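Local structure of chlorella virus DNA ligase-adenylate (Chlorella virus, 1FVI) at residues 6-11 against 181-186; 32-37 against 59-64; 68-73 against 91-96; 199-204 against 257-262. The protein probably seals nicks in duplex DNA as an ATP-dependent DNA ligase, and is captured here as the adenylated enzyme with AMP attached covalently at its active site. The protein carries 1 engineered substitution. One frame throughout, in Å; residues are numbered along the deposited sequence.

Contact 1 of 4, residues 6-11 against 181-186. With AMP (adenosine monophosphate), chain C; SO4 (sulfate ion), chain B.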
# COMPACT_ATOMS: atom_id res chain seq x y z
N LEU A 6 7.16 12.36 -9.65
CA LEU A 6 6.99 13.13 -8.43
C LEU A 6 7.54 12.25 -7.28
O LEU A 6 7.16 11.08 -7.15
CB LEU A 6 5.50 13.39 -8.19
CG LEU A 6 4.96 14.48 -7.25
CD1 LEU A 6 3.57 14.05 -6.80
CD2 LEU A 6 5.85 14.75 -6.05
N LEU A 7 8.46 12.79 -6.50
CA LEU A 7 9.02 12.05 -5.38
C LEU A 7 8.62 12.70 -4.05
O LEU A 7 8.16 13.84 -4.00
CB LEU A 7 10.53 11.90 -5.53
CG LEU A 7 10.90 11.18 -6.83
CD1 LEU A 7 12.41 11.16 -6.98
CD2 LEU A 7 10.33 9.75 -6.84
N ALA A 8 8.75 11.93 -2.98
CA ALA A 8 8.36 12.39 -1.66
C ALA A 8 9.46 12.79 -0.69
O ALA A 8 10.60 12.32 -0.75
CB ALA A 8 7.46 11.30 -0.98
N ALA A 9 9.11 13.72 0.18
CA ALA A 9 9.99 14.12 1.24
C ALA A 9 9.58 13.20 2.42
O ALA A 9 8.49 12.60 2.41
CB ALA A 9 9.76 15.59 1.59
N THR A 10 10.45 13.04 3.40
CA THR A 10 10.12 12.19 4.54
C THR A 10 9.51 12.99 5.70
O THR A 10 9.99 14.08 6.05
CB THR A 10 11.36 11.43 5.02
OG1 THR A 10 11.82 10.59 3.96
CG2 THR A 10 11.05 10.57 6.27
N LEU A 11 8.42 12.46 6.24
CA LEU A 11 7.73 13.07 7.38
C LEU A 11 8.34 12.41 8.61
O LEU A 11 8.20 11.21 8.79
CB LEU A 11 6.23 12.80 7.31
CG LEU A 11 5.23 13.31 8.36
CD1 LEU A 11 5.29 12.48 9.63
CD2 LEU A 11 5.44 14.79 8.64
N GLY A 181 4.84 20.08 1.14
CA GLY A 181 3.79 19.15 1.53
C GLY A 181 3.03 18.60 0.34
O GLY A 181 1.84 18.29 0.47
N ILE A 182 3.70 18.44 -0.81
CA ILE A 182 3.06 17.94 -2.03
C ILE A 182 2.94 16.43 -1.97
O ILE A 182 1.88 15.87 -2.25
CB ILE A 182 3.85 18.37 -3.31
CG1 ILE A 182 3.77 19.89 -3.51
CG2 ILE A 182 3.32 17.67 -4.56
CD1 ILE A 182 4.73 20.40 -4.55
N LEU A 183 4.02 15.79 -1.55
CA LEU A 183 4.04 14.34 -1.43
C LEU A 183 4.99 14.02 -0.29
O LEU A 183 6.17 14.38 -0.35
CB LEU A 183 4.53 13.68 -2.72
CG LEU A 183 4.03 12.29 -3.13
CD1 LEU A 183 5.23 11.41 -3.45
CD2 LEU A 183 3.05 11.64 -2.10
N LEU A 184 4.47 13.35 0.73
CA LEU A 184 5.25 12.98 1.91
C LEU A 184 5.09 11.50 2.28
O LEU A 184 4.00 10.94 2.16
CB LEU A 184 4.83 13.83 3.13
CG LEU A 184 4.72 15.36 3.04
CD1 LEU A 184 4.18 15.88 4.36
CD2 LEU A 184 6.05 16.01 2.70
N LYS A 185 6.18 10.88 2.71
CA LYS A 185 6.11 9.49 3.13
C LYS A 185 6.21 9.40 4.65
O LYS A 185 7.02 10.09 5.30
CB LYS A 185 7.12 8.59 2.40
CG LYS A 185 8.54 9.06 2.29
CD LYS A 185 9.28 8.17 1.31
CE LYS A 185 10.78 8.36 1.39
NZ LYS A 185 11.51 7.35 0.57
N MET A 186 5.34 8.58 5.22
CA MET A 186 5.25 8.41 6.65
C MET A 186 5.28 6.97 7.14
O MET A 186 4.52 6.14 6.70
CB MET A 186 3.98 9.09 7.15
CG MET A 186 3.67 8.81 8.61
SD MET A 186 2.15 9.53 9.15
CE MET A 186 1.12 8.20 8.97
P AMP C . 9.55 4.13 0.75
O1P AMP C . 10.59 4.91 1.42
O3P AMP C . 10.44 2.97 0.14
O5' AMP C . 9.06 4.85 -0.48
C5' AMP C . 8.11 4.16 -1.42
C4' AMP C . 8.25 4.63 -2.85
O4' AMP C . 7.05 4.24 -3.53
C3' AMP C . 8.36 6.16 -3.01
O3' AMP C . 9.27 6.59 -4.02
C2' AMP C . 7.00 6.60 -3.42
O2' AMP C . 7.08 7.75 -4.26
C1' AMP C . 6.37 5.35 -4.06
N9 AMP C . 4.97 5.23 -3.71
C8 AMP C . 4.39 4.09 -3.20
N7 AMP C . 3.12 4.29 -2.98
C5 AMP C . 2.83 5.59 -3.35
C6 AMP C . 1.65 6.36 -3.33
N6 AMP C . 0.46 5.87 -2.90
N1 AMP C . 1.76 7.62 -3.78
C2 AMP C . 2.91 8.09 -4.19
N3 AMP C . 4.10 7.48 -4.26
C4 AMP C . 4.03 6.20 -3.82
S SO4 B . 12.57 6.94 -2.82
O1 SO4 B . 13.52 7.59 -3.72
O2 SO4 B . 11.71 7.97 -2.14
O3 SO4 B . 13.27 6.08 -1.74
O4 SO4 B . 11.70 5.97 -3.61
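Lys185 reaches along one face of a parallel strand pair, and its extended chain carries the amine to the nucleotide. Its CG sits in the crowded position between backbone N and carbonyl carbon (chi1 47°), and the methylenes run straight from there, with CE 3.6 Å from Thr10 OG1 where the two side chains cross obliquely. At the tip, NZ donates to O1P of AMP at 2.7 Å and to O2 of a sulfate at 2.8 Å, so two anions share one amine and probably hold it protonated. Arg41 grips the same sulfate, probably a crystallisation ion. Thr10 and Lys185 share this face; on the other, Ala9 CB meets the CD2 branch of Leu184. Ala8 and Leu183, just before the paired residues, pack tightly, with Ala8 CB only 3.3 Å from Leu183 CD1. Leu183 turns its other branch, CD2, to C2 of the adenine, while Leu6, its CG anti to the backbone N, crosses obliquely and sets CD2 3.7 Å from Leu183 CB. Leu11 and Met186 run alongside each other in the same direction, Leu11 CD1 4.1 Å from Met186 CG. Three backbone bonds fix the register: Ala9 N to Leu183 O, Lys185 N to Ala9 O, nearly along the C=O axis at 2.9 Å, and Leu11 N to Lys185 O. Strand 162-165 flanks 184-186 on its other side, making 9-10 the outer strand. A lysine on a sheet strand contacting the AMP phosphate is characteristic of the nucleotidyltransferase domain of ATP-dependent DNA ligases, whose covalent AMP site here is Lys26.

Contact 2 of 4, residues 32-37 against 59-64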
# COMPACT_ATOMS: atom_id res chain seq x y z
N SER A 32 5.67 3.20 -12.05
CA SER A 32 5.48 3.20 -13.49
C SER A 32 4.54 4.30 -13.97
O SER A 32 3.45 4.51 -13.42
CB SER A 32 4.95 1.84 -13.97
OG SER A 32 5.38 1.58 -15.29
N VAL A 33 5.00 5.03 -14.98
CA VAL A 33 4.23 6.10 -15.55
C VAL A 33 3.95 5.79 -17.01
O VAL A 33 4.79 5.26 -17.74
CB VAL A 33 4.99 7.43 -15.46
CG1 VAL A 33 4.19 8.54 -16.16
CG2 VAL A 33 5.26 7.80 -14.01
N LYS A 34 2.73 6.12 -17.42
CA LYS A 34 2.29 5.94 -18.80
C LYS A 34 2.60 7.19 -19.61
O LYS A 34 1.99 8.24 -19.44
CB LYS A 34 0.78 5.66 -18.84
CG LYS A 34 0.15 5.78 -20.21
CD LYS A 34 0.82 4.90 -21.21
CE LYS A 34 0.27 5.18 -22.60
NZ LYS A 34 -1.21 4.98 -22.68
N GLN A 35 3.61 7.06 -20.46
CA GLN A 35 4.01 8.14 -21.34
C GLN A 35 4.45 7.49 -22.65
O GLN A 35 5.61 7.08 -22.79
CB GLN A 35 5.14 8.95 -20.72
CG GLN A 35 5.43 10.24 -21.46
CD GLN A 35 5.79 11.36 -20.53
OE1 GLN A 35 6.95 11.57 -20.23
NE2 GLN A 35 4.78 12.08 -20.07
N THR A 36 3.46 7.32 -23.54
CA THR A 36 3.59 6.69 -24.86
C THR A 36 3.57 5.17 -24.63
O THR A 36 2.87 4.44 -25.32
CB THR A 36 4.88 7.14 -25.60
OG1 THR A 36 5.04 8.56 -25.46
CG2 THR A 36 4.80 6.80 -27.10
N GLN A 37 4.34 4.73 -23.64
CA GLN A 37 4.42 3.34 -23.21
C GLN A 37 4.73 3.38 -21.70
O GLN A 37 4.92 4.46 -21.14
CB GLN A 37 5.53 2.60 -23.94
CG GLN A 37 6.93 3.14 -23.69
CD GLN A 37 8.00 2.33 -24.40
OE1 GLN A 37 9.06 2.86 -24.73
NE2 GLN A 37 7.73 1.04 -24.63
N LEU A 59 -4.24 2.03 -19.76
CA LEU A 59 -4.14 3.34 -19.13
C LEU A 59 -4.07 4.54 -20.05
O LEU A 59 -3.49 4.46 -21.14
CB LEU A 59 -2.94 3.38 -18.19
CG LEU A 59 -2.85 2.40 -17.02
CD1 LEU A 59 -1.43 2.45 -16.46
CD2 LEU A 59 -3.88 2.76 -15.95
N PRO A 60 -4.68 5.67 -19.63
CA PRO A 60 -4.64 6.89 -20.43
C PRO A 60 -3.28 7.52 -20.26
O PRO A 60 -2.61 7.30 -19.24
CB PRO A 60 -5.74 7.75 -19.81
CG PRO A 60 -5.70 7.32 -18.38
CD PRO A 60 -5.61 5.83 -18.51
N GLU A 61 -2.84 8.25 -21.28
CA GLU A 61 -1.56 8.93 -21.26
C GLU A 61 -1.48 9.84 -20.02
O GLU A 61 -2.44 10.54 -19.69
CB GLU A 61 -1.45 9.76 -22.56
CG GLU A 61 -0.25 10.68 -22.64
CD GLU A 61 1.06 9.95 -22.89
OE1 GLU A 61 1.05 8.72 -23.12
OE2 GLU A 61 2.11 10.64 -22.85
N GLY A 62 -0.36 9.80 -19.30
CA GLY A 62 -0.23 10.63 -18.11
C GLY A 62 -0.52 9.91 -16.79
O GLY A 62 -0.50 10.52 -15.71
N SER A 63 -0.79 8.61 -16.87
CA SER A 63 -1.05 7.81 -15.69
C SER A 63 0.21 7.58 -14.85
O SER A 63 1.29 7.34 -15.40
CB SER A 63 -1.63 6.46 -16.07
OG SER A 63 -2.97 6.63 -16.47
N ASP A 64 0.04 7.64 -13.53
CA ASP A 64 1.14 7.40 -12.60
C ASP A 64 0.69 6.36 -11.56
O ASP A 64 -0.47 6.37 -11.11
CB ASP A 64 1.56 8.71 -11.93
CG ASP A 64 2.90 8.59 -11.25
OD1 ASP A 64 3.53 7.50 -11.33
OD2 ASP A 64 3.32 9.60 -10.64
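Antiparallel strands 30-34 and 63-68 meet here in a sheet of the nucleotidyltransferase domain, where the second strand emerges from a type II beta turn, Pro60 to Ser63. Lys34 is gripped at both ends of its backbone: its N donates to Ser63 O at 2.8 Å, and its O accepts from Gly62 N, both bonds in the carbonyl planes. Its side chain folds over the turn, with CG anti to the backbone N and bends at chi2 and chi4. CG thereby rests 3.3 Å from Pro60 O, and NZ reaches Leu59 O at 2.8 Å from above the carbonyl plane. Thr56 O, in the helix 49-58, is a second acceptor for NZ, so the ammonium ties strand 30-34 to the C-terminal end of that helix. Glu61 crosses Lys34 at about a right angle; its OE1 stays 4.4 Å from NZ, too far for a salt bridge, and instead takes the N-H of Thr36 on its syn lone pair. Val33 and Asp64 form a non-hydrogen-bonded pair, Val33 CG2 lying 3.2 Å from Asp64 OD1. Farther out, Asp64 OD2 is held by a salt bridge to Arg31 and a hydrogen bond from Tyr171, which would be expected to stabilise the carboxylate charge. The turn is braced from within: Pro60 O accepts from Ser63 N and also, in the carbonyl plane and on a lone pair, from Ser63 OG at 2.9 Å.

Contact 3 of 4, residues 68-73 against 91-96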
# COMPACT_ATOMS: atom_id res chain seq x y z
N SER A 68 2.68 -4.23 -9.12
CA SER A 68 2.96 -5.19 -8.08
C SER A 68 2.17 -6.45 -8.27
O SER A 68 1.05 -6.41 -8.77
CB SER A 68 2.64 -4.61 -6.70
OG SER A 68 1.29 -4.23 -6.64
N ILE A 69 2.78 -7.58 -7.91
CA ILE A 69 2.13 -8.89 -7.97
C ILE A 69 1.61 -9.07 -6.54
O ILE A 69 2.39 -9.28 -5.60
CB ILE A 69 3.12 -10.00 -8.34
CG1 ILE A 69 3.80 -9.66 -9.67
CG2 ILE A 69 2.39 -11.32 -8.45
CD1 ILE A 69 4.82 -10.68 -10.12
N GLU A 70 0.30 -8.95 -6.39
CA GLU A 70 -0.40 -9.02 -5.10
C GLU A 70 0.18 -9.74 -3.88
O GLU A 70 0.61 -9.08 -2.93
CB GLU A 70 -1.85 -9.44 -5.30
CG GLU A 70 -2.66 -8.47 -6.17
CD GLU A 70 -2.81 -7.07 -5.58
OE1 GLU A 70 -1.82 -6.51 -5.07
OE2 GLU A 70 -3.93 -6.52 -5.67
N GLY A 71 0.17 -11.07 -3.88
CA GLY A 71 0.68 -11.78 -2.72
C GLY A 71 2.09 -12.29 -2.85
O GLY A 71 2.48 -13.21 -2.14
N ALA A 72 2.87 -11.70 -3.76
CA ALA A 72 4.25 -12.12 -3.96
C ALA A 72 5.21 -11.19 -3.23
O ALA A 72 4.81 -10.14 -2.70
CB ALA A 72 4.58 -12.12 -5.45
N THR A 73 6.48 -11.58 -3.20
CA THR A 73 7.50 -10.77 -2.55
C THR A 73 7.98 -9.67 -3.48
O THR A 73 7.79 -9.76 -4.71
CB THR A 73 8.72 -11.60 -2.12
OG1 THR A 73 9.33 -12.21 -3.27
CG2 THR A 73 8.32 -12.67 -1.09
N LYS A 91 -0.78 -13.11 -13.44
CA LYS A 91 -1.62 -11.98 -13.07
C LYS A 91 -0.78 -10.98 -12.26
O LYS A 91 0.18 -11.35 -11.58
CB LYS A 91 -2.79 -12.49 -12.24
CG LYS A 91 -3.69 -13.47 -12.97
CD LYS A 91 -4.69 -14.08 -12.01
CE LYS A 91 -5.77 -14.90 -12.71
NZ LYS A 91 -6.82 -14.03 -13.31
N PHE A 92 -1.12 -9.70 -12.39
CA PHE A 92 -0.44 -8.64 -11.66
C PHE A 92 -1.40 -7.47 -11.50
O PHE A 92 -2.48 -7.43 -12.09
CB PHE A 92 0.87 -8.21 -12.37
CG PHE A 92 0.67 -7.71 -13.78
CD1 PHE A 92 0.45 -6.35 -14.04
CD2 PHE A 92 0.66 -8.60 -14.86
CE1 PHE A 92 0.22 -5.89 -15.34
CE2 PHE A 92 0.44 -8.15 -16.15
CZ PHE A 92 0.21 -6.79 -16.39
N SER A 93 -1.01 -6.52 -10.67
CA SER A 93 -1.87 -5.38 -10.42
C SER A 93 -1.15 -4.07 -10.71
O SER A 93 0.07 -4.04 -10.90
CB SER A 93 -2.34 -5.39 -8.97
OG SER A 93 -3.11 -6.55 -8.72
N TYR A 94 -1.92 -3.00 -10.82
CA TYR A 94 -1.37 -1.68 -11.04
C TYR A 94 -2.19 -0.71 -10.21
O TYR A 94 -3.39 -0.52 -10.47
CB TYR A 94 -1.41 -1.29 -12.52
CG TYR A 94 -0.85 0.09 -12.77
CD1 TYR A 94 0.52 0.31 -12.87
CD2 TYR A 94 -1.71 1.19 -12.91
CE1 TYR A 94 1.04 1.59 -13.12
CE2 TYR A 94 -1.21 2.48 -13.16
CZ TYR A 94 0.16 2.66 -13.27
OH TYR A 94 0.64 3.90 -13.56
N TYR A 95 -1.56 -0.18 -9.16
CA TYR A 95 -2.21 0.78 -8.29
C TYR A 95 -2.01 2.14 -8.97
O TYR A 95 -0.89 2.65 -9.03
CB TYR A 95 -1.55 0.78 -6.91
CG TYR A 95 -1.76 -0.50 -6.10
CD1 TYR A 95 -0.85 -1.55 -6.18
CD2 TYR A 95 -2.86 -0.63 -5.24
CE1 TYR A 95 -1.01 -2.71 -5.40
CE2 TYR A 95 -3.03 -1.78 -4.46
CZ TYR A 95 -2.09 -2.81 -4.55
OH TYR A 95 -2.23 -3.95 -3.78
N TRP A 96 -3.10 2.67 -9.52
CA TRP A 96 -3.09 3.94 -10.25
C TRP A 96 -3.39 5.06 -9.29
O TRP A 96 -4.53 5.24 -8.89
CB TRP A 96 -4.16 3.86 -11.34
CG TRP A 96 -4.23 5.01 -12.33
CD1 TRP A 96 -3.31 5.99 -12.52
CD2 TRP A 96 -5.33 5.29 -13.22
NE1 TRP A 96 -3.77 6.88 -13.47
CE2 TRP A 96 -5.00 6.48 -13.91
CE3 TRP A 96 -6.56 4.66 -13.48
CZ2 TRP A 96 -5.86 7.06 -14.85
CZ3 TRP A 96 -7.41 5.24 -14.43
CH2 TRP A 96 -7.05 6.43 -15.09
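A chi1 of 58° puts Ser68 OG in the crowded position between its backbone N and carbonyl carbon, while Tyr95, with CG anti to its carbonyl carbon (chi1 -68°), brings its ring over to Ser68 and Glu70. OG thus arrives in the plane of the ring at its edge, 3.0 Å from CE1. Glu70, bent at chi2 (-63°), brings its carboxylate to the phenol tip, the two planes steeply inclined. Tyr95 OH donates a weak hydrogen bond to Glu70 OE1 at 2.9 Å. Beneath these groups Ser68 and Ser93 form an antiparallel hydrogen-bonded pair: Ser93 N meets Ser68 O nearly along the C=O axis at 2.8 Å, whereas Ser68 N approaches Ser93 O from above the carbonyl plane, at 3.2 Å. Ile69 CG1 packs on Phe92 CB. Strand 92-99 also pairs with 131-135, whose Lys132 makes a salt bridge to Glu70 OE2, and Tyr95 touches Ile27 of the AMP site in this nucleotidyltransferase domain. The carboxylate therefore bridges a phenol and an ammonium, a setting likely to keep it ionised, whereas the buried Ser68 OG, set against the ring edge, finds no polar partner in the model.

Contact 4 of 4, residues 199-204 against 257-262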
# COMPACT_ATOMS: atom_id res chain seq x y z
N MET A 199 -3.79 -18.38 21.80
CA MET A 199 -4.60 -17.88 20.69
C MET A 199 -6.08 -17.89 21.02
O MET A 199 -6.54 -18.66 21.87
CB MET A 199 -4.40 -18.73 19.43
CG MET A 199 -3.03 -18.62 18.83
SD MET A 199 -2.90 -19.61 17.35
CE MET A 199 -1.11 -19.50 17.09
N THR A 200 -6.83 -17.05 20.32
CA THR A 200 -8.26 -16.95 20.52
C THR A 200 -8.89 -17.12 19.14
O THR A 200 -8.45 -16.46 18.19
CB THR A 200 -8.63 -15.58 21.07
OG1 THR A 200 -7.87 -15.32 22.24
CG2 THR A 200 -10.10 -15.53 21.42
N ALA A 201 -9.87 -18.02 19.04
CA ALA A 201 -10.57 -18.29 17.79
C ALA A 201 -11.41 -17.10 17.30
O ALA A 201 -11.74 -16.20 18.08
CB ALA A 201 -11.45 -19.51 17.94
N LEU A 202 -11.77 -17.13 16.02
CA LEU A 202 -12.55 -16.06 15.40
C LEU A 202 -14.08 -16.20 15.46
O LEU A 202 -14.78 -15.24 15.79
CB LEU A 202 -12.10 -15.86 13.95
CG LEU A 202 -12.82 -14.84 13.05
CD1 LEU A 202 -12.86 -13.45 13.69
CD2 LEU A 202 -12.12 -14.79 11.70
N PHE A 203 -14.60 -17.37 15.10
CA PHE A 203 -16.06 -17.59 15.12
C PHE A 203 -16.51 -18.28 16.41
O PHE A 203 -17.32 -19.20 16.36
CB PHE A 203 -16.51 -18.43 13.93
CG PHE A 203 -15.84 -18.07 12.63
CD1 PHE A 203 -14.94 -18.94 12.03
CD2 PHE A 203 -16.15 -16.88 11.98
CE1 PHE A 203 -14.35 -18.64 10.81
CE2 PHE A 203 -15.57 -16.57 10.75
CZ PHE A 203 -14.66 -17.45 10.16
N LYS A 204 -15.98 -17.84 17.55
CA LYS A 204 -16.35 -18.44 18.84
C LYS A 204 -15.93 -19.91 18.90
O LYS A 204 -14.86 -20.23 19.39
CB LYS A 204 -17.85 -18.30 19.08
CG LYS A 204 -18.49 -19.38 19.94
CD LYS A 204 -20.01 -19.38 19.76
CE LYS A 204 -20.41 -19.76 18.33
NZ LYS A 204 -21.82 -19.41 18.01
N ASP A 257 -3.99 -21.26 9.14
CA ASP A 257 -2.74 -21.95 9.47
C ASP A 257 -2.39 -21.86 10.95
O ASP A 257 -2.11 -22.88 11.58
CB ASP A 257 -1.58 -21.43 8.61
CG ASP A 257 -1.73 -21.83 7.16
OD1 ASP A 257 -2.57 -22.70 6.86
OD2 ASP A 257 -1.00 -21.26 6.31
N PHE A 258 -2.40 -20.64 11.48
CA PHE A 258 -2.12 -20.40 12.89
C PHE A 258 -3.02 -21.28 13.77
O PHE A 258 -2.53 -21.93 14.69
CB PHE A 258 -2.34 -18.92 13.25
CG PHE A 258 -1.12 -18.05 13.07
CD1 PHE A 258 -1.19 -16.86 12.36
CD2 PHE A 258 0.10 -18.40 13.66
CE1 PHE A 258 -0.07 -16.02 12.24
CE2 PHE A 258 1.23 -17.56 13.55
CZ PHE A 258 1.13 -16.37 12.83
N TRP A 259 -4.32 -21.36 13.43
CA TRP A 259 -5.30 -22.17 14.19
C TRP A 259 -5.25 -23.69 14.01
O TRP A 259 -5.50 -24.43 14.95
CB TRP A 259 -6.73 -21.71 13.91
CG TRP A 259 -7.72 -22.25 14.92
CD1 TRP A 259 -8.65 -23.23 14.71
CD2 TRP A 259 -7.90 -21.80 16.27
NE1 TRP A 259 -9.41 -23.41 15.85
CE2 TRP A 259 -8.96 -22.55 16.82
CE3 TRP A 259 -7.26 -20.84 17.07
CZ2 TRP A 259 -9.40 -22.37 18.14
CZ3 TRP A 259 -7.70 -20.66 18.38
CH2 TRP A 259 -8.76 -21.42 18.90
N GLN A 260 -4.99 -24.15 12.79
CA GLN A 260 -4.91 -25.57 12.53
C GLN A 260 -3.64 -26.16 13.16
O GLN A 260 -3.64 -27.29 13.64
CB GLN A 260 -4.93 -25.85 11.03
CG GLN A 260 -6.21 -25.42 10.34
CD GLN A 260 -7.45 -26.06 10.95
OE1 GLN A 260 -8.43 -25.37 11.26
NE2 GLN A 260 -7.42 -27.38 11.11
N ASN A 261 -2.57 -25.37 13.18
CA ASN A 261 -1.31 -25.82 13.77
C ASN A 261 -0.86 -24.92 14.91
O ASN A 261 0.34 -24.74 15.09
CB ASN A 261 -0.21 -25.87 12.70
CG ASN A 261 -0.35 -27.06 11.77
OD1 ASN A 261 -0.99 -26.97 10.72
ND2 ASN A 261 0.24 -28.19 12.15
N LYS A 262 -1.80 -24.41 15.70
CA LYS A 262 -1.45 -23.51 16.80
C LYS A 262 -0.41 -24.04 17.79
O LYS A 262 0.42 -23.30 18.30
CB LYS A 262 -2.69 -23.01 17.54
CG LYS A 262 -3.63 -24.05 18.05
CD LYS A 262 -4.84 -23.37 18.66
CE LYS A 262 -5.92 -24.36 19.05
NZ LYS A 262 -6.43 -25.13 17.88
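The indole of Trp259 is sandwiched between a methyl and an ammonium: Ala201 CB lies on one face, displaced to the outer edge of the six-membered ring, and Lys262 NZ stands 3.8 Å above the middle of the indole's opposite face. The methyl makes a CH-pi contact with the six-membered ring, 3.8 Å from its centroid and 27° off the normal, its nearest ring atom being CH2 at 3.4 Å. Met199 CB comes in at the edge, near the ring plane, 4.0 Å from CZ3. Trp259 reaches the strand because its CG is anti to the backbone N (chi1 -165°), which carries the ring off the side of the helix. Helix 252-260 here packs against the end of strand 190-201, which lies in the antiparallel five-stranded sheet of the OB-like domain; the strand pairs on with 232-237, whose Met232 touches Phe258 and whose Ile235 touches Met199. Met199 is extended beyond CG and lies against the C-terminal end of the helix: SD sits 3.4 Å from Lys262 CB, and CE meets Phe258 CD2 at 3.8 Å, the two side chains crossing at about a right angle. Phe258 in turn packs edge-to-face with Tyr265. Lys262 starts from the crowded chi1 position (55°); its chain runs straight past the indole and bends only at chi4, so that NZ donates to Trp259 O at 3.2 Å, in the carbonyl plane.

How the contacts relate
From the N terminus, contact 1 joins 6-11 to 181-186 and closes a loop of 169 residues that holds contacts 2 and 3 within it. Those two follow in series, each closing a short loop: contact 2 spans helix 49-58, contact 3 helix 74-82. They touch in one sheet, where strands 63-68 and 92-99 are neighbours and Ser32 O probably accepts from Tyr94 OH. Contact 1 belongs to the domain's other sheet; its centre is about 21 Å from that of contact 2. Strand 184-186 is followed by 190-201, leading into the OB-like domain, where contact 4 closes a separate loop, its centre about 39 Å from that of contact 1.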